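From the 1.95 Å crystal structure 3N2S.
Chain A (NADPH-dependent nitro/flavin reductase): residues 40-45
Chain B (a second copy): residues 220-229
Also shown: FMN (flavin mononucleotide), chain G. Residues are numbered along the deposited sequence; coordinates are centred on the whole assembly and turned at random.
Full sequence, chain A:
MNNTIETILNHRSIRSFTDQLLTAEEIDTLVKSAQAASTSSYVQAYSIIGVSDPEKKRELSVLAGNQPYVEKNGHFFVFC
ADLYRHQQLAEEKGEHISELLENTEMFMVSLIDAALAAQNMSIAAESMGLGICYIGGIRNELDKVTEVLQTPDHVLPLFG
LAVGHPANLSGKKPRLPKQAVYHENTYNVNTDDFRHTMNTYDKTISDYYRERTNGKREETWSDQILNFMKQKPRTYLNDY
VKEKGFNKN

Chain A (40-45) SSYVQA
Chain B (220-229) TWSDQILNFM

One face of a chain B helix packs against an irregular segment of chain A, burying 368 Å² in total. The segment passes obliquely across the helix, with the register in reverse order: B:Ile225 CA lies 6.7 Å from A:Val43 CA, and B:Phe228 CA 7.6 Å from A:Ser41 CA. In chain A, A:Ser41 (phi/psi 49/29), A:Tyr42 (65/14) and A:Gln44 (47/55) have positive phi, while A:Val43 is near-helical at -67/-28; A:Val43 N donates to A:Ser40 O (3.0 Å), closing a tight turn.

B:Thr220 (phi/psi -92/173, chi1 p) caps the helix: its OG1 accepts from B:Asp223 N (3.2 Å), and its own N donates to B:Asp223 OD2 (3.2 Å). Helical phi/psi values follow from 221 to 229. B:Trp221 (chi1 t, chi2 76°) points toward chain A and donates from NE1 to A:Tyr42 O at 3.0 Å, the single hydrogen bond across the contact. A:Gln44 (m, t, chi3 82°) folds back so that NE2 also donates to A:Tyr42 O (3.2 Å), giving this carbonyl two donors. The indole edge meets the face of the A:Tyr42 ring (chi1 t, chi2 14°), with planes at 90° and the five-membered ring centroid 5.0 Å from the phenol centroid. A:Val43 O lies at the indole edge, 3.4 Å from B:Trp221 CZ2.

One turn on, B:Gln224 (t, t, chi3 90°) brings OE1 to the A:Tyr42 ring edge, 3.4 Å from CD2. B:Ile225 (m, m) leaves the backbone sideways, but its CD1 reaches A:Val43 CG1 at 3.8 Å, pairing two branched apolar side chains in a buried site. B:Phe228 (chi1 t, chi2 -105°) completes the contact: A:Val43 CG1 (chi1 m) approaches its CE1 at 3.6 Å, and A:Ser41 CB (chi1 m) sits over its face, 4.0 Å from the ring centroid, where a small side chain fits closely.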

ATOM      1  N   SER A  40      -4.877   8.894  -3.743  1.00 11.67           N
ATOM      2  CA  SER A  40      -4.218  10.221  -3.822  1.00 12.61           C
ATOM      3  C   SER A  40      -4.803  11.038  -4.963  1.00 15.90           C
ATOM      4  O   SER A  40      -4.829  10.565  -6.095  1.00 14.77           O
ATOM      5  CB  SER A  40      -2.722  10.073  -4.075  1.00 13.67           C
ATOM      6  OG  SER A  40      -2.058   9.369  -3.045  1.00 21.38           O
ATOM      7  N   SER A  41      -5.319  12.245  -4.642  1.00 12.50           N
ATOM      8  CA  SER A  41      -5.931  13.180  -5.586  1.00 12.18           C
ATOM      9  C   SER A  41      -6.973  12.544  -6.507  1.00 16.79           C
ATOM     10  O   SER A  41      -7.101  12.978  -7.656  1.00 16.20           O
ATOM     11  CB  SER A  41      -4.866  13.920  -6.382  1.00 14.65           C
ATOM     12  OG  SER A  41      -4.061  14.681  -5.495  1.00 17.38           O
ATOM     13  N   TYR A  42      -7.653  11.466  -6.031  1.00 14.40           N
ATOM     14  CA  TYR A  42      -8.736  10.758  -6.747  1.00 13.69           C
ATOM     15  C   TYR A  42      -8.227  10.081  -8.041  1.00 16.53           C
ATOM     16  O   TYR A  42      -9.038   9.670  -8.882  1.00 16.33           O
ATOM     17  CB  TYR A  42      -9.807  11.827  -7.095  1.00 15.31           C
ATOM     18  CG  TYR A  42     -11.241  11.405  -7.301  1.00 17.87           C
ATOM     19  CD1 TYR A  42     -11.683  10.140  -6.914  1.00 19.91           C
ATOM     20  CD2 TYR A  42     -12.180  12.299  -7.813  1.00 18.76           C
ATOM     21  CE1 TYR A  42     -13.022   9.771  -7.056  1.00 21.58           C
ATOM     22  CE2 TYR A  42     -13.516  11.942  -7.960  1.00 19.49           C
ATOM     23  CZ  TYR A  42     -13.932  10.676  -7.593  1.00 26.20           C
ATOM     24  OH  TYR A  42     -15.266  10.370  -7.697  1.00 23.76           O
ATOM     25  N   VAL A  43      -6.897   9.954  -8.197  1.00 12.35           N
ATOM     26  CA  VAL A  43      -6.281   9.409  -9.421  1.00 12.22           C
ATOM     27  C   VAL A  43      -6.537   7.945  -9.710  1.00 16.19           C
ATOM     28  O   VAL A  43      -6.498   7.556 -10.888  1.00 14.93           O
ATOM     29  CB  VAL A  43      -4.796   9.820  -9.642  1.00 16.64           C
ATOM     30  CG1 VAL A  43      -4.606  11.321  -9.442  1.00 17.01           C
ATOM     31  CG2 VAL A  43      -3.860   9.047  -8.710  1.00 16.43           C
ATOM     32  N   GLN A  44      -6.765   7.120  -8.655  1.00 12.10           N
ATOM     33  CA  GLN A  44      -7.025   5.673  -8.773  1.00 12.24           C
ATOM     34  C   GLN A  44      -5.991   5.037  -9.723  1.00 16.65           C
ATOM     35  O   GLN A  44      -6.347   4.407 -10.723  1.00 15.57           O
ATOM     36  CB  GLN A  44      -8.479   5.419  -9.254  1.00 13.02           C
ATOM     37  CG  GLN A  44      -9.531   5.956  -8.292  1.00 14.43           C
ATOM     38  CD  GLN A  44     -10.885   6.169  -8.948  1.00 19.49           C
ATOM     39  OE1 GLN A  44     -11.673   5.250  -9.105  1.00 12.97           O
ATOM     40  NE2 GLN A  44     -11.208   7.393  -9.275  1.00 12.66           N
ATOM     41  N   ALA A  45      -4.706   5.257  -9.407  1.00 13.71           N
ATOM     42  CA  ALA A  45      -3.570   4.893 -10.267  1.00 14.21           C
ATOM     43  C   ALA A  45      -3.184   3.406 -10.248  1.00 14.78           C
ATOM     44  O   ALA A  45      -2.021   3.063 -10.085  1.00 13.57           O
ATOM     45  CB  ALA A  45      -2.374   5.787  -9.960  1.00 14.61           C
TER
ATOM     46  N   THR B 220     -15.326  17.223 -15.251  1.00 23.83           N
ATOM     47  CA  THR B 220     -15.372  15.782 -15.439  1.00 23.41           C
ATOM     48  C   THR B 220     -14.134  15.220 -14.734  1.00 27.20           C
ATOM     49  O   THR B 220     -13.266  15.993 -14.298  1.00 25.94           O
ATOM     50  CB  THR B 220     -15.353  15.445 -16.933  1.00 29.04           C
ATOM     51  OG1 THR B 220     -14.116  15.899 -17.470  1.00 27.67           O
ATOM     52  CG2 THR B 220     -16.534  16.071 -17.710  1.00 27.41           C
ATOM     53  N   TRP B 221     -14.034  13.891 -14.640  1.00 23.53           N
ATOM     54  CA  TRP B 221     -12.868  13.269 -14.029  1.00 22.36           C
ATOM     55  C   TRP B 221     -11.614  13.507 -14.876  1.00 25.89           C
ATOM     56  O   TRP B 221     -10.582  13.880 -14.328  1.00 24.70           O
ATOM     57  CB  TRP B 221     -13.110  11.798 -13.752  1.00 20.80           C
ATOM     58  CG  TRP B 221     -12.044  11.182 -12.889  1.00 20.94           C
ATOM     59  CD1 TRP B 221     -11.883  11.332 -11.543  1.00 23.22           C
ATOM     60  CD2 TRP B 221     -11.022  10.276 -13.319  1.00 20.25           C
ATOM     61  NE1 TRP B 221     -10.821  10.574 -11.108  1.00 21.85           N
ATOM     62  CE2 TRP B 221     -10.292   9.891 -12.174  1.00 23.32           C
ATOM     63  CE3 TRP B 221     -10.689   9.703 -14.553  1.00 21.45           C
ATOM     64  CZ2 TRP B 221      -9.223   8.986 -12.235  1.00 22.43           C
ATOM     65  CZ3 TRP B 221      -9.642   8.799 -14.616  1.00 23.16           C
ATOM     66  CH2 TRP B 221      -8.925   8.438 -13.467  1.00 23.79           C
ATOM     67  N   SER B 222     -11.762  13.495 -16.227  1.00 23.64           N
ATOM     68  CA  SER B 222     -10.706  13.802 -17.212  1.00 23.56           C
ATOM     69  C   SER B 222     -10.152  15.213 -17.008  1.00 30.54           C
ATOM     70  O   SER B 222      -8.939  15.401 -17.095  1.00 30.67           O
ATOM     71  CB  SER B 222     -11.249  13.712 -18.639  1.00 26.26           C
ATOM     72  OG  SER B 222     -11.626  12.394 -18.994  1.00 36.05           O
ATOM     73  N   ASP B 223     -11.045  16.211 -16.776  1.00 27.84           N
ATOM     74  CA  ASP B 223     -10.645  17.606 -16.545  1.00 27.62           C
ATOM     75  C   ASP B 223      -9.808  17.692 -15.300  1.00 30.09           C
ATOM     76  O   ASP B 223      -8.781  18.380 -15.259  1.00 30.21           O
ATOM     77  CB  ASP B 223     -11.881  18.497 -16.308  1.00 29.82           C
ATOM     78  CG  ASP B 223     -12.734  18.831 -17.513  1.00 43.83           C
ATOM     79  OD1 ASP B 223     -12.236  18.681 -18.660  1.00 45.39           O
ATOM     80  OD2 ASP B 223     -13.898  19.262 -17.313  1.00 45.19           O
ATOM     81  N   GLN B 224     -10.277  17.001 -14.271  1.00 24.56           N
ATOM     82  CA  GLN B 224      -9.689  17.014 -12.952  1.00 24.40           C
ATOM     83  C   GLN B 224      -8.323  16.339 -12.931  1.00 25.49           C
ATOM     84  O   GLN B 224      -7.395  16.900 -12.358  1.00 23.46           O
ATOM     85  CB  GLN B 224     -10.670  16.453 -11.922  1.00 26.14           C
ATOM     86  CG  GLN B 224     -10.389  16.893 -10.504  1.00 39.98           C
ATOM     87  CD  GLN B 224     -11.161  16.059  -9.517  1.00 49.24           C
ATOM     88  OE1 GLN B 224     -10.656  15.037  -9.062  1.00 36.74           O
ATOM     89  NE2 GLN B 224     -12.394  16.403  -9.185  1.00 45.01           N
ATOM     90  N   ILE B 225      -8.171  15.186 -13.639  1.00 21.64           N
ATOM     91  CA  ILE B 225      -6.867  14.510 -13.762  1.00 20.96           C
ATOM     92  C   ILE B 225      -5.910  15.376 -14.600  1.00 25.19           C
ATOM     93  O   ILE B 225      -4.739  15.531 -14.229  1.00 22.30           O
ATOM     94  CB  ILE B 225      -7.001  13.065 -14.353  1.00 24.32           C
ATOM     95  CG1 ILE B 225      -7.815  12.119 -13.446  1.00 25.01           C
ATOM     96  CG2 ILE B 225      -5.640  12.443 -14.776  1.00 24.36           C
ATOM     97  CD1 ILE B 225      -7.415  12.051 -11.903  1.00 34.32           C
ATOM     98  N   LEU B 226      -6.403  15.934 -15.739  1.00 24.38           N
ATOM     99  CA  LEU B 226      -5.561  16.794 -16.570  1.00 26.27           C
ATOM    100  C   LEU B 226      -5.009  17.979 -15.783  1.00 31.91           C
ATOM    101  O   LEU B 226      -3.810  18.239 -15.855  1.00 31.96           O
ATOM    102  CB  LEU B 226      -6.244  17.250 -17.873  1.00 27.42           C
ATOM    103  CG  LEU B 226      -5.823  16.494 -19.151  1.00 34.15           C
ATOM    104  CD1 LEU B 226      -6.685  16.908 -20.341  1.00 35.70           C
ATOM    105  CD2 LEU B 226      -4.340  16.741 -19.507  1.00 37.19           C
ATOM    106  N   ASN B 227      -5.862  18.647 -14.987  1.00 29.13           N
ATOM    107  CA  ASN B 227      -5.461  19.780 -14.160  1.00 29.58           C
ATOM    108  C   ASN B 227      -4.533  19.351 -13.030  1.00 32.33           C
ATOM    109  O   ASN B 227      -3.619  20.101 -12.678  1.00 31.70           O
ATOM    110  CB  ASN B 227      -6.677  20.518 -13.612  1.00 34.88           C
ATOM    111  CG  ASN B 227      -6.367  21.958 -13.298  1.00 67.00           C
ATOM    112  OD1 ASN B 227      -6.057  22.320 -12.153  1.00 63.56           O
ATOM    113  ND2 ASN B 227      -6.395  22.804 -14.323  1.00 59.56           N
ATOM    114  N   PHE B 228      -4.750  18.137 -12.468  1.00 27.49           N
ATOM    115  CA  PHE B 228      -3.854  17.609 -11.441  1.00 26.31           C
ATOM    116  C   PHE B 228      -2.467  17.388 -12.059  1.00 29.52           C
ATOM    117  O   PHE B 228      -1.480  17.799 -11.473  1.00 27.02           O
ATOM    118  CB  PHE B 228      -4.393  16.289 -10.838  1.00 27.14           C
ATOM    119  CG  PHE B 228      -3.361  15.462 -10.107  1.00 27.57           C
ATOM    120  CD1 PHE B 228      -2.830  14.314 -10.684  1.00 30.21           C
ATOM    121  CD2 PHE B 228      -2.919  15.831  -8.839  1.00 29.38           C
ATOM    122  CE1 PHE B 228      -1.869  13.549 -10.009  1.00 31.30           C
ATOM    123  CE2 PHE B 228      -1.955  15.068  -8.168  1.00 32.27           C
ATOM    124  CZ  PHE B 228      -1.444  13.925  -8.755  1.00 30.30           C
HETATM  125  N   MSE B 229      -2.395  16.734 -13.226  1.00 29.60           N
HETATM  126  CA  MSE B 229      -1.130  16.425 -13.901  1.00 31.71           C
HETATM  127  C   MSE B 229      -0.283  17.642 -14.224  1.00 37.10           C
HETATM  128  O   MSE B 229       0.938  17.586 -14.097  1.00 35.81           O
HETATM  129  CB  MSE B 229      -1.354  15.600 -15.180  1.00 35.21           C
HETATM  130  CG  MSE B 229      -1.689  14.140 -14.924  1.00 44.62           C
HETATM  131 SE   MSE B 229      -0.699  13.253 -13.477  1.00 55.88          SE
HETATM  132  CE  MSE B 229       1.084  13.814 -13.811  1.00 52.77           C
TER
HETATM  133  N1  FMN G 400      -6.784  14.190   1.117  1.00 13.32           N
HETATM  134  C2  FMN G 400      -6.473  15.420   1.638  1.00 13.66           C
HETATM  135  O2  FMN G 400      -7.359  16.221   1.950  1.00 13.97           O
HETATM  136  N3  FMN G 400      -5.176  15.786   1.765  1.00 13.45           N
HETATM  137  C4  FMN G 400      -4.072  15.050   1.501  1.00 13.58           C
HETATM  138  O4  FMN G 400      -2.951  15.440   1.654  1.00 14.12           O
HETATM  139  C4A FMN G 400      -4.363  13.690   0.991  1.00 13.12           C
HETATM  140  N5  FMN G 400      -3.369  12.848   0.748  1.00 13.23           N
HETATM  141  C5A FMN G 400      -3.711  11.527   0.386  1.00 13.20           C
HETATM  142  C6  FMN G 400      -2.626  10.610   0.250  1.00 13.47           C
HETATM  143  C7  FMN G 400      -2.878   9.261  -0.009  1.00 13.82           C
HETATM  144  C7M FMN G 400      -1.718   8.300  -0.081  1.00 14.89           C
HETATM  145  C8  FMN G 400      -4.260   8.806  -0.233  1.00 13.94           C
HETATM  146  C8M FMN G 400      -4.565   7.419  -0.538  1.00 15.16           C
HETATM  147  C9  FMN G 400      -5.325   9.735  -0.128  1.00 13.64           C
HETATM  148  C9A FMN G 400      -5.072  11.104   0.176  1.00 13.19           C
HETATM  149  N10 FMN G 400      -6.100  12.046   0.397  1.00 13.06           N
HETATM  150  C10 FMN G 400      -5.828  13.323   0.832  1.00 13.31           C
HETATM  151  C1' FMN G 400      -7.513  11.650   0.257  1.00 13.17           C
HETATM  152  C2' FMN G 400      -7.890  11.542  -1.216  1.00 13.29           C
HETATM  153  O2' FMN G 400      -8.032  12.874  -1.694  1.00 12.89           O
HETATM  154  C3' FMN G 400      -9.235  10.822  -1.280  1.00 13.76           C
HETATM  155  O3' FMN G 400      -9.037   9.474  -0.835  1.00 14.76           O
HETATM  156  C4' FMN G 400      -9.851  10.846  -2.723  1.00 14.59           C
HETATM  157  O4' FMN G 400     -10.287  12.184  -3.042  1.00 15.80           O
HETATM  158  C5' FMN G 400     -11.093   9.900  -2.817  1.00 14.81           C
HETATM  159  O5' FMN G 400     -12.044  10.379  -1.872  1.00 14.40           O
HETATM  160  P   FMN G 400     -12.639   9.402  -0.753  1.00 13.88           P
HETATM  161  O1P FMN G 400     -13.459  10.352   0.137  1.00 15.83           O
HETATM  162  O2P FMN G 400     -11.470   8.938   0.176  1.00 15.42           O
HETATM  163  O3P FMN G 400     -13.351   8.191  -1.328  1.00 14.52           O